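Local coordinates for protein nitrophorin Cim l NP (Cimex lectularius, PDB 2IMQ) that carries nitric oxide on a cysteine-ligated heme b and delivers it to the bitten victim, where the gas dilates blood vessels, at residues 10-15 / 27-32; 261-266 / 273-278; 117-122 / 152-157. All coordinates share one frame; numbering follows the deposited sequence.

Overall arrangement
Contacts 1 and 2 adjoin: their centres lie 6 Å apart, and strands 6-17 and 274-281 are neighbours in the six-stranded sheet, joined by a probable hydrogen bond from A276 N to T11 O, 2.9 Å. Contact 3 belongs to the five-stranded sheet on the opposite side of the chain's centre, its centre 21 Å from that of contact 1 and 23 Å from that of contact 2, consistent with the two-sheet sandwich of the DNase I-like fold. The heme lies nearest contact 1, where the side chain of W14 comes within about 3 Å of it. In contact 2 the side chain of P273 is about 7 Å from the heme. In contact 3 the side chain of I118 is about 11 Å from the heme.

Contact 1 of 3, residues 10-15 / 27-32; sequences HTVSWN and ELLGLN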
ATOM      1  N   HIS A  10       1.886  10.476  -2.424  1.00 17.17           N
ATOM      2  CA  HIS A  10       1.457   9.898  -1.134  1.00 16.66           C
ATOM      3  C   HIS A  10       0.794   8.576  -1.407  1.00 17.30           C
ATOM      4  O   HIS A  10      -0.018   8.466  -2.323  1.00 17.31           O
ATOM      5  CB  HIS A  10       0.445  10.814  -0.418  1.00 18.42           C
ATOM      6  CG  HIS A  10       1.038  12.077   0.130  1.00 18.28           C
ATOM      7  ND1 HIS A  10       0.365  12.886   1.030  1.00 18.68           N
ATOM      8  CD2 HIS A  10       2.241  12.664  -0.092  1.00 19.16           C
ATOM      9  CE1 HIS A  10       1.133  13.923   1.321  1.00 20.82           C
ATOM     10  NE2 HIS A  10       2.267  13.825   0.644  1.00 21.72           N
ATOM     11  N   THR A  11       1.144   7.588  -0.617  1.00 16.08           N
ATOM     12  CA  THR A  11       0.453   6.313  -0.632  1.00 16.19           C
ATOM     13  C   THR A  11      -0.064   5.989   0.736  1.00 14.55           C
ATOM     14  O   THR A  11       0.581   6.300   1.746  1.00 16.53           O
ATOM     15  CB  THR A  11       1.400   5.171  -1.112  1.00 16.46           C
ATOM     16  OG1 THR A  11       2.470   4.961  -0.184  1.00 16.89           O
ATOM     17  CG2 THR A  11       2.009   5.497  -2.467  1.00 17.78           C
ATOM     18  N   VAL A  12      -1.215   5.348   0.788  1.00 15.69           N
ATOM     19  CA  VAL A  12      -1.696   4.798   2.023  1.00 15.14           C
ATOM     20  C   VAL A  12      -2.253   3.433   1.804  1.00 15.28           C
ATOM     21  O   VAL A  12      -2.972   3.213   0.822  1.00 16.07           O
ATOM     22  CB  VAL A  12      -2.711   5.765   2.728  1.00 17.36           C
ATOM     23  CG1 VAL A  12      -3.983   5.957   1.916  1.00 18.25           C
ATOM     24  CG2 VAL A  12      -3.054   5.303   4.113  1.00 17.55           C
ATOM     25  N   SER A  13      -1.947   2.522   2.706  1.00 14.17           N
ATOM     26  CA  SER A  13      -2.637   1.284   2.656  1.00 15.15           C
ATOM     27  C   SER A  13      -3.125   0.876   4.037  1.00 14.83           C
ATOM     28  O   SER A  13      -2.554   1.283   5.096  1.00 16.16           O
ATOM     29  CB  SER A  13      -1.807   0.207   2.050  1.00 15.87           C
ATOM     30  OG  SER A  13      -0.852  -0.318   2.940  1.00 17.43           O
ATOM     31  N   TRP A  14      -4.159   0.058   4.022  1.00 15.82           N
ATOM     32  CA  TRP A  14      -4.789  -0.367   5.257  1.00 14.95           C
ATOM     33  C   TRP A  14      -5.421  -1.707   5.048  1.00 15.90           C
ATOM     34  O   TRP A  14      -6.278  -1.892   4.184  1.00 16.17           O
ATOM     35  CB  TRP A  14      -5.844   0.644   5.614  1.00 17.12           C
ATOM     36  CG  TRP A  14      -6.399   0.563   6.975  1.00 18.69           C
ATOM     37  CD1 TRP A  14      -6.036  -0.258   8.008  1.00 19.10           C
ATOM     38  CD2 TRP A  14      -7.342   1.475   7.496  1.00 19.66           C
ATOM     39  NE1 TRP A  14      -6.789   0.053   9.121  1.00 20.70           N
ATOM     40  CE2 TRP A  14      -7.598   1.117   8.823  1.00 19.90           C
ATOM     41  CE3 TRP A  14      -8.029   2.562   6.951  1.00 21.75           C
ATOM     42  CZ2 TRP A  14      -8.490   1.825   9.607  1.00 23.29           C
ATOM     43  CZ3 TRP A  14      -8.911   3.229   7.727  1.00 23.28           C
ATOM     44  CH2 TRP A  14      -9.120   2.881   9.029  1.00 23.03           C
ATOM     45  N   ASN A  15      -5.031  -2.657   5.866  1.00 15.14           N
ATOM     46  CA  ASN A  15      -5.759  -3.918   5.973  1.00 16.25           C
ATOM     47  C   ASN A  15      -6.922  -3.627   6.903  1.00 18.31           C
ATOM     48  O   ASN A  15      -6.837  -3.692   8.153  1.00 18.39           O
ATOM     49  CB  ASN A  15      -4.843  -5.030   6.483  1.00 16.69           C
ATOM     50  CG  ASN A  15      -5.507  -6.367   6.400  1.00 17.30           C
ATOM     51  OD1 ASN A  15      -6.716  -6.400   6.399  1.00 20.54           O
ATOM     52  ND2 ASN A  15      -4.747  -7.469   6.302  1.00 16.79           N
ATOM     53  N   GLU A  27      -6.287  13.360   7.057  1.00 23.83           N
ATOM     54  CA  GLU A  27      -5.207  12.778   7.785  1.00 23.58           C
ATOM     55  C   GLU A  27      -4.717  11.463   7.124  1.00 21.48           C
ATOM     56  O   GLU A  27      -3.508  11.250   6.988  1.00 21.75           O
ATOM     57  CB  GLU A  27      -5.641  12.494   9.204  1.00 24.34           C
ATOM     58  CG  GLU A  27      -4.551  11.970  10.102  1.00 27.49           C
ATOM     59  CD  GLU A  27      -5.022  11.736  11.529  1.00 30.24           C
ATOM     60  OE1 GLU A  27      -4.184  11.361  12.351  1.00 37.35           O
ATOM     61  OE2 GLU A  27      -6.221  11.907  11.835  1.00 40.11           O
ATOM     62  N   LEU A  28      -5.663  10.626   6.719  1.00 20.23           N
ATOM     63  CA  LEU A  28      -5.373   9.345   6.091  1.00 19.73           C
ATOM     64  C   LEU A  28      -4.493   9.518   4.864  1.00 18.50           C
ATOM     65  O   LEU A  28      -3.622   8.700   4.586  1.00 20.14           O
ATOM     66  CB  LEU A  28      -6.697   8.666   5.719  1.00 18.74           C
ATOM     67  CG  LEU A  28      -6.537   7.251   5.220  1.00 19.88           C
ATOM     68  CD1 LEU A  28      -6.157   6.292   6.305  1.00 21.59           C
ATOM     69  CD2 LEU A  28      -7.763   6.756   4.520  1.00 22.20           C
ATOM     70  N   LEU A  29      -4.711  10.607   4.116  1.00 18.02           N
ATOM     71  CA  LEU A  29      -4.016  10.837   2.863  1.00 18.88           C
ATOM     72  C   LEU A  29      -2.831  11.775   3.003  1.00 17.98           C
ATOM     73  O   LEU A  29      -2.131  12.054   2.041  1.00 19.60           O
ATOM     74  CB  LEU A  29      -4.980  11.377   1.812  1.00 19.43           C
ATOM     75  CG  LEU A  29      -6.237  10.574   1.623  1.00 23.58           C
ATOM     76  CD1 LEU A  29      -7.134  11.303   0.661  1.00 27.40           C
ATOM     77  CD2 LEU A  29      -5.960   9.244   1.164  1.00 24.13           C
ATOM     78  N   GLY A  30      -2.531  12.219   4.213  1.00 18.45           N
ATOM     79  CA  GLY A  30      -1.382  13.047   4.449  1.00 18.55           C
ATOM     80  C   GLY A  30      -1.584  14.492   4.008  1.00 19.97           C
ATOM     81  O   GLY A  30      -0.611  15.114   3.657  1.00 21.44           O
ATOM     82  N   LEU A  31      -2.822  14.984   4.062  1.00 20.91           N
ATOM     83  CA  LEU A  31      -3.212  16.321   3.555  1.00 21.20           C
ATOM     84  C   LEU A  31      -3.457  17.339   4.681  1.00 22.37           C
ATOM     85  O   LEU A  31      -3.630  18.547   4.436  1.00 23.05           O
ATOM     86  CB  LEU A  31      -4.461  16.200   2.677  1.00 20.88           C
ATOM     87  CG  LEU A  31      -4.298  15.265   1.480  1.00 24.03           C
ATOM     88  CD1 LEU A  31      -5.610  15.156   0.645  1.00 25.36           C
ATOM     89  CD2 LEU A  31      -3.146  15.643   0.637  1.00 27.58           C
ATOM     90  N   ASN A  32      -3.429  16.871   5.909  1.00 22.54           N
ATOM     91  CA  ASN A  32      -3.830  17.659   7.064  1.00 25.19           C
ATOM     92  C   ASN A  32      -2.816  18.693   7.530  1.00 25.80           C
ATOM     93  O   ASN A  32      -3.106  19.412   8.505  1.00 27.66           O
ATOM     94  CB  ASN A  32      -4.131  16.715   8.236  1.00 27.44           C
ATOM     95  CG  ASN A  32      -2.873  15.914   8.696  1.00 30.69           C
ATOM     96  OD1 ASN A  32      -2.529  15.913   9.882  1.00 40.87           O
ATOM     97  ND2 ASN A  32      -2.196  15.234   7.765  1.00 27.71           N
TER
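The imidazole of H10 meets the end of helix 26-29 with its edge: L29 O lies only 4° out of the ring plane, and G30 O also sits at the rim, 3.1 Å from H10 CE1. The evidence for a well-formed bond is direct. H10 ND1 donates to L29 O over 2.8 Å with an angle of 169° at the hydrogen, and the donor lies in the plane of the L29 carbonyl. The bond places the proton on ND1 and holds the ND1-CE1 edge of the imidazole against the helix end. The second flat group, the W14 indole, is approached obliquely by L28 CD1, 4.2 Å from W14 CE3.

Between these rings V12 points toward the helix, and its two methyls divide between L28 and L29. V12 CG2, anti to the backbone N, comes to 3.9 Å from L28 CD1, the two side chains crossing at about a right angle, while V12 CG1 lies 3.9 Å from L29 CD2. V12 CG2 also packs at 3.5 Å against L28 O, a buried carbonyl oxygen with no polar partner in the model.

The chain leaves the helix in a Schellman motif. G30, with a positive phi of 76°, departs from helical geometry there, and the G30 N to E27 O bond closes the last turn.

The contact packs the first strand of the beta-alpha-beta unit (strand 6-17, helix 26-29, strand 39-46) against its helix. W14 belongs to the heme pocket, and its NE1 is bonded to H271 O. L29 packs on V42 of strand 39-46 and on L68 of helix 57-70, while strand 6-17 runs between strands 39-46 and 274-281, pairing with both.

Contact 2 of 3, residues 261-266 / 273-278; sequences NSLTNY and PVLAKF
N261 and L275 form a hydrogen-bonded pair in the antiparallel beta hairpin of strands 255-262 and 274-281. Two backbone bonds link them: N261 N to L275 O at 3.0 Å and L275 N to N261 O at 2.9 Å, the latter 171° at the hydrogen. S262 and V274 follow as a non-hydrogen-bonded pair, their CA atoms 4.3 Å apart. A third bond, L263 N to P273 O, 2.8 Å, carries the ladder one step past the strand ends. CA-H...O contacts supplement it, with S262 CA 3.2 Å from P273 O and V274 CA directed at N261 O. On its other side V274 is backbone hydrogen-bonded to S13 of strand 6-17.

Apolar packing gathers where the strands end. The type I turn from L263 to Y266, closed by Y266 N bonding to L263 O, brings Y266 CB to 3.6 Å from P273 CG, with the two side chains at about a right angle. L263 CG lies anti to its own carbonyl carbon (chi1 -55°), and beyond it L263 CD1 and CD2 each lie 4.0 Å from L275 CB. P273 packs further on W14 and L28.

Side-chain polar links complete the contact. The far end of Y266 leads away, and its OH bonds to N24 O. One water accepts from N261 ND2 and donates to L275 O, the same oxygen that receives N261 N.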
ATOM      1  N   ASN A 261       5.073   6.411   8.021  1.00 15.45           N
ATOM      2  CA  ASN A 261       4.506   6.320   9.336  1.00 18.13           C
ATOM      3  C   ASN A 261       3.210   5.571   9.359  1.00 16.11           C
ATOM      4  O   ASN A 261       2.394   5.717   8.460  1.00 17.62           O
ATOM      5  CB  ASN A 261       4.166   7.735   9.865  1.00 19.90           C
ATOM      6  CG  ASN A 261       5.353   8.656  10.002  1.00 24.83           C
ATOM      7  OD1 ASN A 261       6.004   8.691  11.035  1.00 31.16           O
ATOM      8  ND2 ASN A 261       5.598   9.462   8.998  1.00 28.32           N
ATOM      9  N   SER A 262       2.962   4.833  10.434  1.00 16.77           N
ATOM     10  CA  SER A 262       1.638   4.374  10.740  1.00 16.24           C
ATOM     11  C   SER A 262       0.825   5.559  11.280  1.00 18.03           C
ATOM     12  O   SER A 262       1.357   6.472  11.877  1.00 20.42           O
ATOM     13  CB  SER A 262       1.663   3.275  11.782  1.00 16.85           C
ATOM     14  OG  SER A 262       2.322   3.726  12.951  1.00 19.88           O
ATOM     15  N   LEU A 263      -0.464   5.472  11.047  1.00 17.01           N
ATOM     16  CA  LEU A 263      -1.402   6.493  11.515  1.00 18.21           C
ATOM     17  C   LEU A 263      -2.194   5.947  12.660  1.00 20.08           C
ATOM     18  O   LEU A 263      -3.264   5.340  12.547  1.00 20.60           O
ATOM     19  CB  LEU A 263      -2.297   6.917  10.385  1.00 19.52           C
ATOM     20  CG  LEU A 263      -1.604   7.405   9.136  1.00 18.68           C
ATOM     21  CD1 LEU A 263      -2.653   7.776   8.106  1.00 22.84           C
ATOM     22  CD2 LEU A 263      -0.652   8.554   9.401  1.00 23.99           C
ATOM     23  N   THR A 264      -1.638   6.190  13.833  1.00 23.81           N
ATOM     24  CA  THR A 264      -2.135   5.547  15.038  1.00 26.54           C
ATOM     25  C   THR A 264      -3.488   6.141  15.490  1.00 26.12           C
ATOM     26  O   THR A 264      -4.193   5.492  16.252  1.00 27.23           O
ATOM     27  CB  THR A 264      -1.059   5.566  16.139  1.00 27.49           C
ATOM     28  OG1 THR A 264      -0.542   6.872  16.313  1.00 31.53           O
ATOM     29  CG2 THR A 264       0.182   4.704  15.681  1.00 29.92           C
ATOM     30  N   ASN A 265      -3.899   7.294  14.942  1.00 27.44           N
ATOM     31  CA  ASN A 265      -5.254   7.871  15.226  1.00 28.01           C
ATOM     32  C   ASN A 265      -6.413   7.120  14.607  1.00 29.10           C
ATOM     33  O   ASN A 265      -7.567   7.320  14.974  1.00 31.08           O
ATOM     34  CB  ASN A 265      -5.314   9.334  14.764  1.00 29.55           C
ATOM     35  CG  ASN A 265      -4.514  10.242  15.639  1.00 31.37           C
ATOM     36  OD1 ASN A 265      -4.333   9.961  16.843  1.00 34.56           O
ATOM     37  ND2 ASN A 265      -4.021  11.332  15.067  1.00 34.00           N
ATOM     38  N   TYR A 266      -6.115   6.284  13.602  1.00 26.77           N
ATOM     39  CA  TYR A 266      -7.107   5.397  13.040  1.00 26.71           C
ATOM     40  C   TYR A 266      -7.066   4.057  13.748  1.00 27.21           C
ATOM     41  O   TYR A 266      -6.384   3.121  13.273  1.00 27.66           O
ATOM     42  CB  TYR A 266      -6.872   5.251  11.513  1.00 25.63           C
ATOM     43  CG  TYR A 266      -7.089   6.542  10.763  1.00 23.75           C
ATOM     44  CD1 TYR A 266      -6.071   7.434  10.559  1.00 24.19           C
ATOM     45  CD2 TYR A 266      -8.352   6.892  10.295  1.00 26.87           C
ATOM     46  CE1 TYR A 266      -6.269   8.639   9.892  1.00 27.85           C
ATOM     47  CE2 TYR A 266      -8.562   8.091   9.610  1.00 23.66           C
ATOM     48  CZ  TYR A 266      -7.534   8.971   9.424  1.00 25.49           C
ATOM     49  OH  TYR A 266      -7.682  10.165   8.747  1.00 27.06           O
ATOM     50  N   PRO A 273      -3.347   2.016   9.561  1.00 16.36           N
ATOM     51  CA  PRO A 273      -2.949   2.427   8.204  1.00 16.87           C
ATOM     52  C   PRO A 273      -1.539   2.932   8.168  1.00 15.68           C
ATOM     53  O   PRO A 273      -1.037   3.479   9.173  1.00 16.51           O
ATOM     54  CB  PRO A 273      -3.948   3.524   7.821  1.00 17.98           C
ATOM     55  CG  PRO A 273      -4.751   3.787   8.983  1.00 18.84           C
ATOM     56  CD  PRO A 273      -4.431   2.867  10.069  1.00 16.26           C
ATOM     57  N   VAL A 274      -0.896   2.803   7.010  1.00 14.05           N
ATOM     58  CA  VAL A 274       0.442   3.233   6.814  1.00 14.32           C
ATOM     59  C   VAL A 274       0.520   4.203   5.666  1.00 14.89           C
ATOM     60  O   VAL A 274       0.090   3.886   4.553  1.00 13.90           O
ATOM     61  CB  VAL A 274       1.381   2.023   6.629  1.00 15.06           C
ATOM     62  CG1 VAL A 274       2.767   2.454   6.240  1.00 16.00           C
ATOM     63  CG2 VAL A 274       1.517   1.230   7.900  1.00 15.57           C
ATOM     64  N   LEU A 275       1.072   5.390   5.937  1.00 14.78           N
ATOM     65  CA  LEU A 275       1.171   6.469   5.008  1.00 15.23           C
ATOM     66  C   LEU A 275       2.625   6.738   4.632  1.00 15.45           C
ATOM     67  O   LEU A 275       3.472   6.939   5.529  1.00 15.80           O
ATOM     68  CB  LEU A 275       0.590   7.723   5.683  1.00 17.21           C
ATOM     69  CG  LEU A 275       0.717   9.039   4.949  1.00 17.09           C
ATOM     70  CD1 LEU A 275      -0.025   9.019   3.580  1.00 18.73           C
ATOM     71  CD2 LEU A 275       0.194  10.127   5.796  1.00 18.90           C
ATOM     72  N   ALA A 276       2.918   6.734   3.346  1.00 15.08           N
ATOM     73  CA  ALA A 276       4.235   7.049   2.870  1.00 15.33           C
ATOM     74  C   ALA A 276       4.142   8.255   1.970  1.00 16.44           C
ATOM     75  O   ALA A 276       3.163   8.432   1.255  1.00 17.82           O
ATOM     76  CB  ALA A 276       4.903   5.879   2.127  1.00 16.15           C
ATOM     77  N   LYS A 277       5.185   9.040   1.997  1.00 17.09           N
ATOM     78  CA  LYS A 277       5.295  10.250   1.203  1.00 17.91           C
ATOM     79  C   LYS A 277       6.637  10.189   0.528  1.00 18.09           C
ATOM     80  O   LYS A 277       7.660   9.926   1.164  1.00 18.85           O
ATOM     81  CB  LYS A 277       5.177  11.541   2.044  1.00 18.38           C
ATOM     82  CG  LYS A 277       3.934  11.619   2.890  1.00 18.85           C
ATOM     83  CD  LYS A 277       3.880  12.910   3.721  1.00 19.29           C
ATOM     84  CE  LYS A 277       2.708  12.907   4.659  1.00 20.21           C
ATOM     85  NZ  LYS A 277       2.664  14.221   5.396  1.00 25.01           N
ATOM     86  N   PHE A 278       6.634  10.435  -0.781  1.00 18.08           N
ATOM     87  CA  PHE A 278       7.857  10.366  -1.599  1.00 18.08           C
ATOM     88  C   PHE A 278       7.988  11.590  -2.456  1.00 19.60           C
ATOM     89  O   PHE A 278       6.987  12.165  -2.865  1.00 20.60           O
ATOM     90  CB  PHE A 278       7.775   9.179  -2.559  1.00 17.55           C
ATOM     91  CG  PHE A 278       7.533   7.866  -1.888  1.00 17.16           C
ATOM     92  CD1 PHE A 278       6.239   7.411  -1.705  1.00 17.15           C
ATOM     93  CD2 PHE A 278       8.592   7.054  -1.543  1.00 18.63           C
ATOM     94  CE1 PHE A 278       6.011   6.169  -1.113  1.00 17.66           C
ATOM     95  CE2 PHE A 278       8.326   5.765  -0.969  1.00 17.60           C
ATOM     96  CZ  PHE A 278       7.037   5.394  -0.738  1.00 17.92           C
TER
HETATM   97  O   HOH W   1       4.166   9.560   6.380  1.00 22.05           O

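Contact 3 of 3, residues 117-122 / 152-157; sequences GIVTSF and TRLDYS
V119 sets a methyl squarely over the ring of Y156: CG1 lies 3.9 Å from the ring centroid and only 7° off the normal, a CH-pi contact over the centre of one face. V119 CG1 is anti to the backbone N (chi1 -170°), which sends that branch to the ring, while CG2 meets L154, its contact with L154 CD2 measuring 3.8 Å, and only grazes the ring atom Y156 CE1. S121 OG reaches Y156 CE2 obliquely at 3.6 Å, and its hydroxyl is hydrogen-bonded to S130 OG on the neighbouring strand.

The surface underneath is strand 116-124 of the five-stranded sheet, flanked by antiparallel strands 103-108 and 127-135; the segment 152-157, a 3-10 turn followed by loop, lies across one face of it. L154 also touches V107, and Y156 touches I105 and S130, so the segment spans all three strands. L154 O is bonded to T132 OG1.

At G117 the isobutyl tip of L154 rests directly on the main chain, CD2 3.5 Å from G117 C and CD1 3.7 Å from G117 CA, on the side where a CB would point. The chain turns around Y156 in an Asx turn: D155 OD1 accepts from S157 N (3.0 Å) and S157 OG (2.6 Å), both approaching from the same face of the carboxylate plane.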
ATOM      1  N   GLY A 117      -3.466  -9.607  -7.047  1.00 17.62           N
ATOM      2  CA  GLY A 117      -3.192  -8.236  -6.935  1.00 16.63           C
ATOM      3  C   GLY A 117      -3.744  -7.433  -8.078  1.00 17.90           C
ATOM      4  O   GLY A 117      -4.419  -7.956  -9.000  1.00 19.72           O
ATOM      5  N   ILE A 118      -3.459  -6.149  -8.008  1.00 16.63           N
ATOM      6  CA  ILE A 118      -3.915  -5.103  -8.979  1.00 17.39           C
ATOM      7  C   ILE A 118      -2.736  -4.251  -9.304  1.00 16.68           C
ATOM      8  O   ILE A 118      -1.985  -3.848  -8.395  1.00 17.89           O
ATOM      9  CB  ILE A 118      -4.993  -4.239  -8.364  1.00 17.50           C
ATOM     10  CG1 ILE A 118      -6.179  -5.072  -7.831  1.00 18.56           C
ATOM     11  CG2 ILE A 118      -5.537  -3.171  -9.396  1.00 18.80           C
ATOM     12  CD1 ILE A 118      -7.102  -4.332  -6.966  1.00 18.54           C
ATOM     13  N   VAL A 119      -2.567  -3.912 -10.592  1.00 17.46           N
ATOM     14  CA  VAL A 119      -1.580  -2.931 -10.954  1.00 17.73           C
ATOM     15  C   VAL A 119      -2.241  -1.845 -11.804  1.00 18.75           C
ATOM     16  O   VAL A 119      -2.828  -2.166 -12.809  1.00 20.28           O
ATOM     17  CB  VAL A 119      -0.414  -3.504 -11.797  1.00 18.55           C
ATOM     18  CG1 VAL A 119       0.659  -2.504 -11.912  1.00 18.93           C
ATOM     19  CG2 VAL A 119       0.116  -4.741 -11.231  1.00 20.61           C
ATOM     20  N   THR A 120      -2.094  -0.608 -11.405  1.00 17.79           N
ATOM     21  CA  THR A 120      -2.573   0.550 -12.194  1.00 18.54           C
ATOM     22  C   THR A 120      -1.379   1.359 -12.572  1.00 17.40           C
ATOM     23  O   THR A 120      -0.557   1.738 -11.736  1.00 19.77           O
ATOM     24  CB  THR A 120      -3.567   1.359 -11.337  1.00 19.65           C
ATOM     25  OG1 THR A 120      -4.756   0.601 -11.147  1.00 21.35           O
ATOM     26  CG2 THR A 120      -3.971   2.675 -12.002  1.00 22.14           C
ATOM     27  N   SER A 121      -1.288   1.690 -13.878  1.00 19.85           N
ATOM     28  CA  SER A 121      -0.155   2.394 -14.419  1.00 19.64           C
ATOM     29  C   SER A 121      -0.623   3.550 -15.318  1.00 20.78           C
ATOM     30  O   SER A 121      -1.668   3.498 -15.907  1.00 20.88           O
ATOM     31  CB  SER A 121       0.727   1.463 -15.277  1.00 21.31           C
ATOM     32  OG  SER A 121       1.209   0.359 -14.515  1.00 22.89           O
ATOM     33  N   PHE A 122       0.211   4.536 -15.431  1.00 20.22           N
ATOM     34  CA  PHE A 122      -0.098   5.765 -16.242  1.00 19.98           C
ATOM     35  C   PHE A 122       1.146   6.565 -16.446  1.00 20.73           C
ATOM     36  O   PHE A 122       2.146   6.441 -15.726  1.00 22.94           O
ATOM     37  CB  PHE A 122      -1.171   6.616 -15.529  1.00 20.82           C
ATOM     38  CG  PHE A 122      -0.698   7.231 -14.233  1.00 21.54           C
ATOM     39  CD1 PHE A 122      -0.168   8.493 -14.229  1.00 22.31           C
ATOM     40  CD2 PHE A 122      -0.810   6.538 -13.002  1.00 21.91           C
ATOM     41  CE1 PHE A 122       0.288   9.067 -13.093  1.00 24.37           C
ATOM     42  CE2 PHE A 122      -0.341   7.119 -11.831  1.00 24.34           C
ATOM     43  CZ  PHE A 122       0.208   8.372 -11.872  1.00 24.73           C
ATOM     44  N   THR A 152       5.057 -12.432 -10.043  1.00 19.60           N
ATOM     45  CA  THR A 152       5.920 -11.690 -10.992  1.00 21.61           C
ATOM     46  C   THR A 152       5.062 -10.875 -11.931  1.00 21.00           C
ATOM     47  O   THR A 152       5.523  -9.881 -12.437  1.00 21.16           O
ATOM     48  CB  THR A 152       6.815 -12.635 -11.779  1.00 22.93           C
ATOM     49  OG1 THR A 152       5.989 -13.642 -12.338  1.00 28.84           O
ATOM     50  CG2 THR A 152       7.785 -13.306 -10.879  1.00 24.22           C
ATOM     51  N   ARG A 153       3.816 -11.286 -12.172  1.00 19.37           N
ATOM     52  CA  ARG A 153       2.908 -10.552 -13.043  1.00 20.75           C
ATOM     53  C   ARG A 153       2.519  -9.192 -12.512  1.00 19.92           C
ATOM     54  O   ARG A 153       2.038  -8.348 -13.234  1.00 21.49           O
ATOM     55  CB  ARG A 153       1.631 -11.351 -13.271  1.00 20.45           C
ATOM     56  CG  ARG A 153       1.850 -12.652 -14.090  1.00 23.18           C
ATOM     57  CD  ARG A 153       0.607 -13.473 -14.118  1.00 24.26           C
ATOM     58  NE  ARG A 153       0.404 -14.190 -12.855  1.00 25.00           N
ATOM     59  CZ  ARG A 153      -0.644 -14.968 -12.582  1.00 27.39           C
ATOM     60  NH1 ARG A 153      -1.573 -15.174 -13.504  1.00 29.26           N
ATOM     61  NH2 ARG A 153      -0.751 -15.569 -11.409  1.00 27.27           N
ATOM     62  N   LEU A 154       2.734  -8.983 -11.217  1.00 19.17           N
ATOM     63  CA  LEU A 154       2.401  -7.714 -10.516  1.00 18.51           C
ATOM     64  C   LEU A 154       3.602  -6.784 -10.440  1.00 18.66           C
ATOM     65  O   LEU A 154       3.480  -5.635  -9.986  1.00 19.93           O
ATOM     66  CB  LEU A 154       1.852  -8.006  -9.119  1.00 16.84           C
ATOM     67  CG  LEU A 154       0.591  -8.836  -9.053  1.00 18.18           C
ATOM     68  CD1 LEU A 154       0.330  -9.289  -7.615  1.00 19.59           C
ATOM     69  CD2 LEU A 154      -0.603  -8.086  -9.563  1.00 19.72           C
ATOM     70  N   ASP A 155       4.753  -7.243 -10.940  1.00 18.59           N
ATOM     71  CA  ASP A 155       6.034  -6.578 -10.749  1.00 19.50           C
ATOM     72  C   ASP A 155       6.466  -5.989 -12.091  1.00 20.55           C
ATOM     73  O   ASP A 155       7.109  -6.670 -12.936  1.00 20.67           O
ATOM     74  CB  ASP A 155       7.091  -7.556 -10.266  1.00 19.13           C
ATOM     75  CG  ASP A 155       8.357  -6.894  -9.879  1.00 20.05           C
ATOM     76  OD1 ASP A 155       8.639  -5.745 -10.347  1.00 20.73           O
ATOM     77  OD2 ASP A 155       9.166  -7.476  -9.127  1.00 21.62           O
ATOM     78  N   TYR A 156       6.166  -4.699 -12.276  1.00 20.72           N
ATOM     79  CA  TYR A 156       6.435  -4.002 -13.527  1.00 21.83           C
ATOM     80  C   TYR A 156       7.870  -3.518 -13.633  1.00 22.08           C
ATOM     81  O   TYR A 156       8.227  -2.772 -14.570  1.00 24.06           O
ATOM     82  CB  TYR A 156       5.406  -2.880 -13.734  1.00 21.54           C
ATOM     83  CG  TYR A 156       4.107  -3.318 -14.346  1.00 22.34           C
ATOM     84  CD1 TYR A 156       3.503  -4.521 -14.052  1.00 23.07           C
ATOM     85  CD2 TYR A 156       3.446  -2.473 -15.199  1.00 24.33           C
ATOM     86  CE1 TYR A 156       2.317  -4.897 -14.665  1.00 24.04           C
ATOM     87  CE2 TYR A 156       2.271  -2.833 -15.800  1.00 23.10           C
ATOM     88  CZ  TYR A 156       1.722  -4.039 -15.540  1.00 23.38           C
ATOM     89  OH  TYR A 156       0.542  -4.438 -16.107  1.00 26.97           O
ATOM     90  N   SER A 157       8.721  -3.940 -12.710  1.00 22.88           N
ATOM     91  CA  SER A 157      10.160  -3.755 -12.840  1.00 25.78           C
ATOM     92  C   SER A 157      10.768  -4.940 -13.609  1.00 26.39           C
ATOM     93  O   SER A 157      11.913  -4.839 -14.063  1.00 29.55           O
ATOM     94  CB  SER A 157      10.869  -3.605 -11.497  1.00 26.42           C
ATOM     95  OG  SER A 157      11.035  -4.824 -10.827  1.00 25.52           O
TER